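Local coordinates for xylose isomerase-like TIM barrel domain-containing protein (Thermus thermophilus, PDB 3AYV) that binds zinc ions in a TIM barrel and may, as in related AP endonucleases, act on phosphodiester bonds of damaged DNA, at residues V28-A33 against A39-L44; L61-P66 against E117-V122; F80-A85 against V123-T128; R111-A116 against L150-G155. All coordinates share one frame; numbering follows the deposited sequence.

Contact 1: residues V28-A33 against A39-L44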
loop_
_atom_site.group_PDB
_atom_site.type_symbol
_atom_site.label_atom_id
_atom_site.label_comp_id
_atom_site.label_asym_id
_atom_site.label_seq_id
_atom_site.Cartn_x
_atom_site.Cartn_y
_atom_site.Cartn_z
ATOM N N VAL A 28 5.665 2.956 -6.824
ATOM C CA VAL A 28 5.213 2.706 -8.176
ATOM C C VAL A 28 4.252 1.528 -8.219
ATOM O O VAL A 28 4.592 0.423 -7.792
ATOM C CB VAL A 28 6.389 2.365 -9.114
ATOM C CG1 VAL A 28 5.871 2.321 -10.566
ATOM C CG2 VAL A 28 7.513 3.398 -8.972
ATOM N N TYR A 29 3.060 1.767 -8.752
ATOM C CA TYR A 29 2.113 0.680 -8.924
ATOM C C TYR A 29 2.412 -0.064 -10.207
ATOM O O TYR A 29 2.552 0.529 -11.285
ATOM C CB TYR A 29 0.686 1.227 -8.900
ATOM C CG TYR A 29 -0.324 0.300 -9.547
ATOM C CD1 TYR A 29 -0.799 -0.829 -8.873
ATOM C CD2 TYR A 29 -0.850 0.591 -10.805
ATOM C CE1 TYR A 29 -1.754 -1.676 -9.459
ATOM C CE2 TYR A 29 -1.804 -0.243 -11.404
ATOM C CZ TYR A 29 -2.260 -1.365 -10.726
ATOM O OH TYR A 29 -3.225 -2.163 -11.333
ATOM N N LEU A 30 2.519 -1.383 -10.092
ATOM C CA LEU A 30 2.956 -2.203 -11.209
ATOM C C LEU A 30 1.745 -2.636 -12.053
ATOM O O LEU A 30 1.194 -3.725 -11.837
ATOM C CB LEU A 30 3.787 -3.401 -10.708
ATOM C CG LEU A 30 4.971 -3.045 -9.793
ATOM C CD1 LEU A 30 5.747 -4.312 -9.374
ATOM C CD2 LEU A 30 5.929 -2.094 -10.503
ATOM N N ASP A 31 1.351 -1.771 -12.998
ATOM C CA ASP A 31 0.282 -2.080 -13.976
ATOM C C ASP A 31 0.466 -3.508 -14.502
ATOM O O ASP A 31 1.515 -3.855 -15.094
ATOM C CB ASP A 31 0.283 -1.108 -15.190
ATOM C CG ASP A 31 0.150 0.351 -14.801
ATOM O OD1 ASP A 31 1.090 0.914 -14.190
ATOM O OD2 ASP A 31 -0.894 0.959 -15.141
ATOM N N PRO A 32 -0.533 -4.378 -14.262
ATOM C CA PRO A 32 -0.426 -5.767 -14.737
ATOM C C PRO A 32 -0.145 -5.867 -16.250
ATOM O O PRO A 32 0.614 -6.735 -16.666
ATOM C CB PRO A 32 -1.822 -6.347 -14.430
ATOM C CG PRO A 32 -2.340 -5.514 -13.300
ATOM C CD PRO A 32 -1.740 -4.147 -13.447
ATOM N N ALA A 33 -0.766 -5.003 -17.047
ATOM C CA ALA A 33 -0.559 -4.993 -18.499
ATOM C C ALA A 33 0.899 -4.701 -18.888
ATOM O O ALA A 33 1.312 -5.035 -20.004
ATOM C CB ALA A 33 -1.473 -3.977 -19.169
ATOM N N ALA A 39 11.915 -2.780 -20.943
ATOM C CA ALA A 39 12.485 -1.456 -21.203
ATOM C C ALA A 39 11.958 -0.391 -20.247
ATOM O O ALA A 39 12.703 0.518 -19.857
ATOM C CB ALA A 39 12.247 -1.042 -22.663
ATOM N N LEU A 40 10.680 -0.507 -19.859
ATOM C CA LEU A 40 10.080 0.460 -18.941
ATOM C C LEU A 40 10.702 0.399 -17.545
ATOM O O LEU A 40 10.820 1.422 -16.866
ATOM C CB LEU A 40 8.558 0.280 -18.849
ATOM C CG LEU A 40 7.643 0.664 -20.020
ATOM C CD1 LEU A 40 6.221 0.261 -19.649
ATOM C CD2 LEU A 40 7.695 2.147 -20.396
ATOM N N PHE A 41 11.107 -0.803 -17.138
ATOM C CA PHE A 41 11.760 -1.017 -15.846
ATOM C C PHE A 41 13.210 -0.525 -15.880
ATOM O O PHE A 41 13.692 0.112 -14.927
ATOM C CB PHE A 41 11.674 -2.491 -15.443
ATOM C CG PHE A 41 10.293 -2.907 -15.038
ATOM C CD1 PHE A 41 9.849 -2.709 -13.729
ATOM C CD2 PHE A 41 9.415 -3.437 -15.979
ATOM C CE1 PHE A 41 8.543 -3.064 -13.354
ATOM C CE2 PHE A 41 8.111 -3.795 -15.616
ATOM C CZ PHE A 41 7.679 -3.601 -14.294
ATOM N N GLN A 42 13.886 -0.810 -16.992
ATOM C CA GLN A 42 15.244 -0.291 -17.239
ATOM C C GLN A 42 15.244 1.240 -17.255
ATOM O O GLN A 42 16.057 1.882 -16.582
ATOM C CB GLN A 42 15.792 -0.826 -18.560
ATOM C CG GLN A 42 16.162 -2.308 -18.564
ATOM C CD GLN A 42 16.899 -2.723 -19.842
ATOM O OE1 GLN A 42 17.839 -2.039 -20.289
ATOM N NE2 GLN A 42 16.483 -3.850 -20.432
ATOM N N SER A 43 14.314 1.819 -18.011
ATOM C CA SER A 43 14.193 3.260 -18.105
ATOM C C SER A 43 13.920 3.922 -16.755
ATOM O O SER A 43 14.468 4.986 -16.468
ATOM C CB SER A 43 13.128 3.644 -19.132
ATOM O OG SER A 43 12.673 4.968 -18.916
ATOM N N LEU A 44 13.081 3.301 -15.923
ATOM C CA LEU A 44 12.751 3.880 -14.628
ATOM C C LEU A 44 13.936 3.813 -13.674
ATOM O O LEU A 44 14.252 4.788 -13.006
ATOM C CB LEU A 44 11.523 3.197 -14.010
ATOM C CG LEU A 44 11.080 3.648 -12.612
ATOM C CD1 LEU A 44 10.898 5.174 -12.486
ATOM C CD2 LEU A 44 9.789 2.899 -12.234
#
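Val28 and Leu44 reach for each other tip to tip, the CG2 methyl of Val28 lying 4.0 Å from Leu44 CD2. Their first torsions explain the meeting. In Val28, CG1 stands anti to the backbone N (chi1 -172°), which leaves CG2 as the branch turned to the helix; in Leu44, CG likewise lies anti to the backbone N (chi1 177°), sending the isobutyl group across to the strand. One turn earlier on the helix, Phe41 meets Leu30 quite differently. The two side chains run at about a right angle, and CD2 of Leu30 comes to the edge of the phenyl ring, near its plane, with Phe41 CE1 4.0 Å away; the methyl does not sit over a ring face.

The pieces joined here belong to a beta-alpha-beta unit of the TIM barrel: strand 25-29, helix 38-47 and then strand 52-55. Val28 still lies on the strand, while Leu30 is just past it, at the centre of an inverse gamma turn closed by a weak bond from Asp31 N to Tyr29 O of 3.1 Å. That tight turn also puts Asp31 N above one face of the Tyr29 ring, offset toward its rim. All four touching residues are buried and no hydrogen bond crosses between the segments; within these segments the helix meets the strand end through these two apolar contacts alone. Further cover comes from Phe7 and Leu52, which pack on Val28, and from Arg84 of helix 68-87, which makes a cation-pi contact with Phe41.

Contact 2: residues L61-P66 against E117-V122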
loop_
_atom_site.group_PDB
_atom_site.type_symbol
_atom_site.label_atom_id
_atom_site.label_comp_id
_atom_site.label_asym_id
_atom_site.label_seq_id
_atom_site.Cartn_x
_atom_site.Cartn_y
_atom_site.Cartn_z
ATOM N N LEU A 61 -7.807 -9.531 -7.834
ATOM C CA LEU A 61 -6.993 -10.638 -7.351
ATOM C C LEU A 61 -7.381 -11.051 -5.935
ATOM O O LEU A 61 -7.794 -10.222 -5.129
ATOM C CB LEU A 61 -5.502 -10.250 -7.359
ATOM C CG LEU A 61 -4.965 -9.793 -8.733
ATOM C CD1 LEU A 61 -3.479 -9.412 -8.655
ATOM C CD2 LEU A 61 -5.199 -10.800 -9.847
ATOM N N ASP A 62 -7.206 -12.341 -5.639
ATOM C CA ASP A 62 -7.423 -12.881 -4.310
ATOM C C ASP A 62 -6.809 -14.279 -4.244
ATOM O O ASP A 62 -7.231 -15.191 -4.986
ATOM C CB ASP A 62 -8.941 -12.942 -3.989
ATOM C CG ASP A 62 -9.213 -13.458 -2.606
ATOM O OD1 ASP A 62 -8.259 -13.553 -1.797
ATOM O OD2 ASP A 62 -10.389 -13.777 -2.306
ATOM N N LEU A 63 -5.824 -14.448 -3.357
ATOM C CA LEU A 63 -5.228 -15.767 -3.122
ATOM C C LEU A 63 -6.258 -16.811 -2.646
ATOM O O LEU A 63 -6.043 -18.024 -2.807
ATOM C CB LEU A 63 -4.066 -15.678 -2.112
ATOM C CG LEU A 63 -2.808 -14.947 -2.613
ATOM C CD1 LEU A 63 -1.814 -14.809 -1.443
ATOM C CD2 LEU A 63 -2.172 -15.744 -3.794
ATOM N N LEU A 64 -7.351 -16.328 -2.074
ATOM C CA LEU A 64 -8.367 -17.201 -1.503
ATOM C C LEU A 64 -9.647 -17.176 -2.344
ATOM O O LEU A 64 -10.713 -17.589 -1.857
ATOM C CB LEU A 64 -8.669 -16.778 -0.069
ATOM C CG LEU A 64 -7.505 -16.760 0.927
ATOM C CD1 LEU A 64 -8.111 -16.387 2.260
ATOM C CD2 LEU A 64 -6.789 -18.150 0.994
ATOM N N SER A 65 -9.550 -16.680 -3.579
ATOM C CA SER A 65 -10.688 -16.735 -4.507
ATOM C C SER A 65 -11.283 -18.167 -4.619
ATOM O O SER A 65 -10.533 -19.155 -4.735
ATOM C CB SER A 65 -10.257 -16.314 -5.914
ATOM O OG SER A 65 -11.407 -16.290 -6.783
ATOM N N PRO A 66 -12.628 -18.278 -4.663
ATOM C CA PRO A 66 -13.207 -19.603 -4.964
ATOM C C PRO A 66 -12.903 -20.066 -6.390
ATOM O O PRO A 66 -13.036 -21.263 -6.692
ATOM C CB PRO A 66 -14.741 -19.396 -4.758
ATOM C CG PRO A 66 -14.939 -17.910 -4.934
ATOM C CD PRO A 66 -13.659 -17.271 -4.345
ATOM N N GLU A 117 -1.329 -18.750 5.300
ATOM C CA GLU A 117 -0.806 -19.929 4.647
ATOM C C GLU A 117 -0.571 -19.691 3.155
ATOM O O GLU A 117 0.485 -20.016 2.632
ATOM C CB GLU A 117 -1.746 -21.123 4.882
ATOM C CG GLU A 117 -1.360 -22.343 4.044
ATOM C CD GLU A 117 -2.326 -23.492 4.237
ATOM O OE1 GLU A 117 -1.979 -24.446 4.971
ATOM O OE2 GLU A 117 -3.440 -23.412 3.661
ATOM N N ALA A 118 -1.550 -19.099 2.476
ATOM C CA ALA A 118 -1.446 -18.836 1.046
ATOM C C ALA A 118 -0.310 -17.853 0.722
ATOM O O ALA A 118 0.258 -17.870 -0.400
ATOM C CB ALA A 118 -2.799 -18.314 0.503
ATOM N N LEU A 119 0.039 -17.025 1.693
ATOM C CA LEU A 119 1.110 -16.045 1.513
ATOM C C LEU A 119 2.499 -16.651 1.714
ATOM O O LEU A 119 3.489 -15.963 1.494
ATOM C CB LEU A 119 0.943 -14.876 2.472
ATOM C CG LEU A 119 -0.148 -13.876 2.040
ATOM C CD1 LEU A 119 -0.405 -12.964 3.190
ATOM C CD2 LEU A 119 0.345 -13.085 0.796
ATOM N N GLY A 120 2.557 -17.919 2.120
ATOM C CA GLY A 120 3.850 -18.604 2.393
ATOM C C GLY A 120 4.903 -18.342 1.310
ATOM O O GLY A 120 6.001 -17.858 1.620
ATOM N N LEU A 121 4.567 -18.648 0.054
ATOM C CA LEU A 121 5.511 -18.498 -1.087
ATOM C C LEU A 121 5.852 -17.052 -1.385
ATOM O O LEU A 121 6.955 -16.741 -1.836
ATOM C CB LEU A 121 4.971 -19.155 -2.361
ATOM C CG LEU A 121 4.863 -20.684 -2.404
ATOM C CD1 LEU A 121 4.321 -21.100 -3.781
ATOM C CD2 LEU A 121 6.189 -21.431 -2.061
ATOM N N VAL A 122 4.884 -16.164 -1.151
ATOM C CA VAL A 122 5.096 -14.747 -1.389
ATOM C C VAL A 122 6.045 -14.145 -0.357
ATOM O O VAL A 122 6.980 -13.421 -0.723
ATOM C CB VAL A 122 3.757 -13.984 -1.391
ATOM C CG1 VAL A 122 3.972 -12.516 -1.779
ATOM C CG2 VAL A 122 2.839 -14.668 -2.377
#
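Leu63 and Ala118 bring their CA atoms to 6.4 Å where a type I beta turn, Asp62 to Ser65, faces Ala118. The turn has an Asx turn built into it: Leu64 N donates to Asp62 OD1 over 2.9 Å, nearly straight at 163°, and arrives from above the carboxylate plane. Leu63 points its side chain across, and Leu64 reaches over with its end. The small methyl of Ala118 receives the two of them, Leu63 CB at 3.9 Å and Leu64 CD2 at 4.0 Å. Leu63 carries on past it. Its CG lies beside the backbone N (chi1 -69°), and the extended chain brings CD1 to 3.6 Å from CD2 of Leu119, the two leucines crossing at about a right angle. No hydrogen bond crosses the contact, which is mostly apolar and partly buried; the same Leu63 CD1 also lies 3.8 Å from the backbone Ala118 O.

On the loop side, Leu63 also packs on Thr74 of helix 68-87, the helix that follows this loop in the chain. Leu64 leans on Pro114 and Leu115 of helix 112-118, and Leu119 also packs on Val149 and His153 of helix 147-153.

Contact 3: residues F80-A85 against V123-T128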
loop_
_atom_site.group_PDB
_atom_site.type_symbol
_atom_site.label_atom_id
_atom_site.label_comp_id
_atom_site.label_asym_id
_atom_site.label_seq_id
_atom_site.Cartn_x
_atom_site.Cartn_y
_atom_site.Cartn_z
ATOM N N PHE A 80 5.721 -12.239 -9.614
ATOM C CA PHE A 80 6.365 -11.496 -10.697
ATOM C C PHE A 80 6.563 -10.036 -10.316
ATOM O O PHE A 80 7.650 -9.463 -10.537
ATOM C CB PHE A 80 5.612 -11.641 -12.021
ATOM C CG PHE A 80 6.465 -11.299 -13.225
ATOM C CD1 PHE A 80 7.785 -11.755 -13.302
ATOM C CD2 PHE A 80 5.972 -10.504 -14.239
ATOM C CE1 PHE A 80 8.592 -11.433 -14.399
ATOM C CE2 PHE A 80 6.771 -10.183 -15.354
ATOM C CZ PHE A 80 8.065 -10.639 -15.429
ATOM N N GLY A 81 5.543 -9.449 -9.682
ATOM C CA GLY A 81 5.629 -8.092 -9.163
ATOM C C GLY A 81 6.813 -7.962 -8.199
ATOM O O GLY A 81 7.519 -6.939 -8.216
ATOM N N LEU A 82 7.029 -8.989 -7.370
ATOM C CA LEU A 82 8.171 -8.953 -6.432
ATOM C C LEU A 82 9.501 -8.991 -7.208
ATOM O O LEU A 82 10.435 -8.265 -6.864
ATOM C CB LEU A 82 8.115 -10.080 -5.388
ATOM C CG LEU A 82 7.176 -9.876 -4.186
ATOM C CD1 LEU A 82 7.077 -11.165 -3.395
ATOM C CD2 LEU A 82 7.592 -8.687 -3.270
ATOM N N ASP A 83 9.580 -9.819 -8.243
ATOM C CA ASP A 83 10.769 -9.806 -9.144
ATOM C C ASP A 83 11.078 -8.404 -9.672
ATOM O O ASP A 83 12.229 -7.928 -9.613
ATOM C CB ASP A 83 10.586 -10.762 -10.318
ATOM C CG ASP A 83 10.647 -12.216 -9.912
ATOM O OD1 ASP A 83 11.236 -12.540 -8.853
ATOM O OD2 ASP A 83 10.091 -13.051 -10.661
ATOM N N ARG A 84 10.057 -7.740 -10.198
ATOM C CA ARG A 84 10.198 -6.371 -10.686
ATOM C C ARG A 84 10.574 -5.356 -9.609
ATOM O O ARG A 84 11.367 -4.435 -9.862
ATOM C CB ARG A 84 8.913 -5.937 -11.416
ATOM C CG ARG A 84 8.660 -6.682 -12.721
ATOM C CD ARG A 84 9.804 -6.523 -13.748
ATOM N NE ARG A 84 9.369 -6.890 -15.099
ATOM C CZ ARG A 84 10.175 -6.949 -16.153
ATOM N NH1 ARG A 84 11.489 -6.704 -16.008
ATOM N NH2 ARG A 84 9.677 -7.262 -17.347
ATOM N N ALA A 85 9.992 -5.499 -8.417
ATOM C CA ALA A 85 10.314 -4.656 -7.275
ATOM C C ALA A 85 11.810 -4.725 -6.981
ATOM O O ALA A 85 12.467 -3.692 -6.789
ATOM C CB ALA A 85 9.498 -5.104 -6.039
ATOM N N VAL A 123 5.823 -14.456 0.919
ATOM C CA VAL A 123 6.727 -14.007 1.987
ATOM C C VAL A 123 8.150 -14.566 1.748
ATOM O O VAL A 123 9.151 -13.850 1.930
ATOM C CB VAL A 123 6.197 -14.418 3.376
ATOM C CG1 VAL A 123 7.210 -14.106 4.496
ATOM C CG2 VAL A 123 4.898 -13.633 3.659
ATOM N N ARG A 124 8.218 -15.831 1.340
ATOM C CA ARG A 124 9.518 -16.465 1.091
ATOM C C ARG A 124 10.250 -15.778 -0.060
ATOM O O ARG A 124 11.473 -15.523 0.039
ATOM C CB ARG A 124 9.373 -17.973 0.858
ATOM C CG ARG A 124 8.924 -18.753 2.112
ATOM C CD ARG A 124 8.534 -20.199 1.735
ATOM N NE ARG A 124 9.630 -20.888 1.045
ATOM C CZ ARG A 124 9.619 -22.175 0.691
ATOM N NH1 ARG A 124 8.558 -22.937 0.943
ATOM N NH2 ARG A 124 10.676 -22.705 0.081
ATOM N N ARG A 125 9.521 -15.435 -1.127
ATOM C CA ARG A 125 10.125 -14.758 -2.288
ATOM C C ARG A 125 10.637 -13.368 -1.905
ATOM O O ARG A 125 11.737 -12.969 -2.311
ATOM C CB ARG A 125 9.137 -14.675 -3.491
ATOM C CG ARG A 125 9.740 -14.119 -4.796
ATOM C CD ARG A 125 10.981 -14.937 -5.249
ATOM N NE ARG A 125 11.492 -14.517 -6.570
ATOM C CZ ARG A 125 12.783 -14.477 -6.911
ATOM N NH1 ARG A 125 13.726 -14.811 -6.034
ATOM N NH2 ARG A 125 13.147 -14.074 -8.125
ATOM N N ALA A 126 9.820 -12.626 -1.161
ATOM C CA ALA A 126 10.204 -11.308 -0.641
ATOM C C ALA A 126 11.490 -11.400 0.206
ATOM O O ALA A 126 12.421 -10.584 0.049
ATOM C CB ALA A 126 9.040 -10.711 0.180
ATOM N N ARG A 127 11.559 -12.429 1.041
ATOM C CA ARG A 127 12.722 -12.636 1.912
ATOM C C ARG A 127 13.972 -12.891 1.065
ATOM O O ARG A 127 15.018 -12.239 1.274
ATOM C CB ARG A 127 12.454 -13.775 2.896
ATOM C CG ARG A 127 13.599 -14.050 3.850
ATOM C CD ARG A 127 13.171 -14.742 5.146
ATOM N NE ARG A 127 12.239 -15.834 4.927
ATOM C CZ ARG A 127 11.008 -15.908 5.437
ATOM N NH1 ARG A 127 10.518 -14.956 6.234
ATOM N NH2 ARG A 127 10.261 -16.951 5.138
ATOM N N THR A 128 13.861 -13.790 0.088
ATOM C CA THR A 128 14.977 -14.079 -0.841
ATOM C C THR A 128 15.498 -12.829 -1.546
ATOM O O THR A 128 16.726 -12.594 -1.623
ATOM C CB THR A 128 14.578 -15.157 -1.886
ATOM O OG1 THR A 128 14.317 -16.380 -1.201
ATOM C CG2 THR A 128 15.691 -15.353 -2.951
#
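Two torsions of Arg125 aim its guanidinium at Asp83: CG leaves anti to the backbone N (chi1 -174°), and a bend at chi2 then folds the chain so that the edge of the group faces the neighbouring helix. Asp83 OD1 takes both bonds. Arg125 NH2 reaches it at 2.6 Å, on the syn side but tilted out of the carboxylate plane, and Arg125 NE adds a weak, strongly bent bond of 3.0 Å. Because one oxygen serves both donors, this is not a flat two-oxygen pairing; carboxylate and guanidinium planes stand 77° apart. Thr128 CG2 touches the guanidinium edge in plane.

Helices 68-87 and 120-129 lie side by side in the outer helical layer of the TIM barrel, their local axes 10.0 Å apart and nearly parallel at 14°. Leu82 packs between the helices on the barrel side, its CD1 meeting Ala126 CB at 4.1 Å and the Ala126 backbone N at 3.8 Å. A leucine in place of Asp83 would probably leave the Arg125 charge without its mate and its guanidinium free to swing. Leu133 of strand 132-136 packs beneath both Leu82 and Ala126.

Contact 4: residues R111-A116 against L150-G155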
loop_
_atom_site.group_PDB
_atom_site.type_symbol
_atom_site.label_atom_id
_atom_site.label_comp_id
_atom_site.label_asym_id
_atom_site.label_seq_id
_atom_site.Cartn_x
_atom_site.Cartn_y
_atom_site.Cartn_z
ATOM N N ARG A 111 -10.902 -15.885 7.115
ATOM C CA ARG A 111 -9.926 -15.853 6.042
ATOM C C ARG A 111 -8.506 -15.700 6.563
ATOM O O ARG A 111 -7.569 -15.907 5.777
ATOM C CB ARG A 111 -10.182 -14.670 5.109
ATOM C CG ARG A 111 -11.336 -14.823 4.132
ATOM C CD ARG A 111 -11.555 -13.480 3.360
ATOM N NE ARG A 111 -10.328 -13.005 2.708
ATOM C CZ ARG A 111 -10.052 -13.193 1.419
ATOM N NH1 ARG A 111 -10.937 -13.821 0.641
ATOM N NH2 ARG A 111 -8.901 -12.747 0.885
ATOM N N ALA A 112 -8.329 -15.298 7.827
ATOM C CA ALA A 112 -6.976 -14.842 8.277
ATOM C C ALA A 112 -5.874 -15.909 8.170
ATOM O O ALA A 112 -4.792 -15.661 7.601
ATOM C CB ALA A 112 -7.031 -14.284 9.695
ATOM N N LEU A 113 -6.098 -17.078 8.760
ATOM C CA LEU A 113 -5.036 -18.088 8.720
ATOM C C LEU A 113 -4.894 -18.740 7.332
ATOM O O LEU A 113 -3.763 -19.010 6.895
ATOM C CB LEU A 113 -5.164 -19.126 9.859
ATOM C CG LEU A 113 -4.513 -18.680 11.196
ATOM C CD1 LEU A 113 -2.996 -18.421 11.059
ATOM C CD2 LEU A 113 -5.217 -17.482 11.835
ATOM N N PRO A 114 -6.026 -18.967 6.613
ATOM C CA PRO A 114 -5.862 -19.434 5.242
ATOM C C PRO A 114 -5.057 -18.444 4.391
ATOM O O PRO A 114 -4.247 -18.867 3.547
ATOM C CB PRO A 114 -7.318 -19.553 4.745
ATOM C CG PRO A 114 -8.034 -20.035 5.984
ATOM C CD PRO A 114 -7.417 -19.166 7.074
ATOM N N LEU A 115 -5.263 -17.147 4.605
ATOM C CA LEU A 115 -4.431 -16.139 3.916
ATOM C C LEU A 115 -2.937 -16.228 4.330
ATOM O O LEU A 115 -2.052 -16.233 3.467
ATOM C CB LEU A 115 -4.963 -14.718 4.116
ATOM C CG LEU A 115 -4.127 -13.627 3.401
ATOM C CD1 LEU A 115 -4.278 -13.814 1.877
ATOM C CD2 LEU A 115 -4.617 -12.254 3.836
ATOM N N ALA A 116 -2.666 -16.370 5.623
ATOM C CA ALA A 116 -1.271 -16.464 6.093
ATOM C C ALA A 116 -0.595 -17.641 5.405
ATOM O O ALA A 116 0.571 -17.555 4.985
ATOM C CB ALA A 116 -1.229 -16.650 7.619
ATOM N N LEU A 150 -0.626 -11.110 10.433
ATOM C CA LEU A 150 0.647 -10.562 10.905
ATOM C C LEU A 150 1.305 -11.456 11.952
ATOM O O LEU A 150 2.517 -11.726 11.876
ATOM C CB LEU A 150 0.429 -9.150 11.471
ATOM C CG LEU A 150 -0.236 -8.184 10.483
ATOM C CD1 LEU A 150 -0.692 -6.925 11.174
ATOM C CD2 LEU A 150 0.764 -7.861 9.370
ATOM N N GLU A 151 0.533 -11.919 12.925
ATOM C CA GLU A 151 1.113 -12.720 14.020
ATOM C C GLU A 151 1.651 -14.051 13.511
ATOM O O GLU A 151 2.707 -14.511 13.955
ATOM C CB GLU A 151 0.056 -13.061 15.045
ATOM C CG GLU A 151 -0.581 -11.970 15.789
ATOM C CD GLU A 151 -1.585 -12.590 16.753
ATOM O OE1 GLU A 151 -2.794 -12.708 16.393
ATOM O OE2 GLU A 151 -1.138 -13.045 17.823
ATOM N N ALA A 152 0.898 -14.690 12.609
ATOM C CA ALA A 152 1.337 -15.956 12.027
ATOM C C ALA A 152 2.683 -15.802 11.333
ATOM O O ALA A 152 3.516 -16.732 11.344
ATOM C CB ALA A 152 0.268 -16.552 11.067
ATOM N N HIS A 153 2.938 -14.623 10.762
ATOM C CA HIS A 153 4.203 -14.424 10.077
ATOM C C HIS A 153 5.331 -13.887 10.975
ATOM O O HIS A 153 6.480 -13.751 10.526
ATOM C CB HIS A 153 4.017 -13.678 8.755
ATOM C CG HIS A 153 3.545 -14.580 7.657
ATOM N ND1 HIS A 153 4.371 -15.515 7.066
ATOM C CD2 HIS A 153 2.317 -14.762 7.108
ATOM C CE1 HIS A 153 3.687 -16.198 6.162
ATOM N NE2 HIS A 153 2.435 -15.761 6.169
ATOM N N ALA A 154 4.986 -13.654 12.241
ATOM C CA ALA A 154 5.955 -13.399 13.316
ATOM C C ALA A 154 6.993 -12.358 12.938
ATOM O O ALA A 154 8.189 -12.604 13.073
ATOM C CB ALA A 154 6.658 -14.718 13.701
ATOM N N GLY A 155 6.545 -11.216 12.434
ATOM C CA GLY A 155 7.467 -10.132 12.108
ATOM C C GLY A 155 8.009 -10.100 10.686
ATOM O O GLY A 155 8.697 -9.139 10.315
#
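In the outer helical layer of the TIM barrel, helix 112-118 meets helix 147-153 through Ala116 and Leu113 on one side and Ala152 and His153 on the other. Small residues let the backbones come close: the CA atoms of Ala116 and Ala152 are 6.5 Å apart, and their CB methyls touch at 3.8 Å. Leu113, one turn before Ala116, brings its CD1 to Ala152 CB, also at 3.8 Å.

The polar link comes from His153. With chi1 at -80° its ring edge points to the neighbouring helix, and NE2 donates to Ala116 O over 2.8 Å. The N-H to oxygen angle is 150°, and the donor lies tilted 23° from the carbonyl plane. The bond implies a proton on NE2. Gly120 N, four residues on from Ala116, bonds to Glu117 O, while Ala116 O takes its hydrogen bond from the His153 side chain.

In the barrel order, helix 112-118, followed by helix 120-129, comes before strand 132-136, and helix 147-153 comes after it, so the contact joins helices from the two sides of that strand in the chain. Replacing His153 by a leucine would probably leave Ala116 O without this donor and remove the one hydrogen bond that joins the two segments. Beyond His153 the chain turns off the helix at Ala154, whose phi is positive, and the Gly155 carbonyl then accepts from Arg132.

Contacts 2 to 4 lie among the outer helices and loops, and contact 1 joins a strand end to its helix. Leu30 CD1 of contact 1 packs on Gly81 O of contact 3 at 3.4 Å; contacts 1 and 2 stay about 6 Å apart at their nearest atoms. Contact 3 touches contact 2 through helix 120-129, with Val122 O 3.5 Å from Leu82 CD1. A salt bridge, Arg111 NH2 to Asp62 OD1 at 2.9 Å, ties contact 2 to contact 4, where Val123 of contact 3 also packs on His153. None supplies a zinc ligand. The Leu30 side chain is about 6 Å from that of zinc ligand His55, and the side chain of Leu119 about 14 Å from a zinc ion.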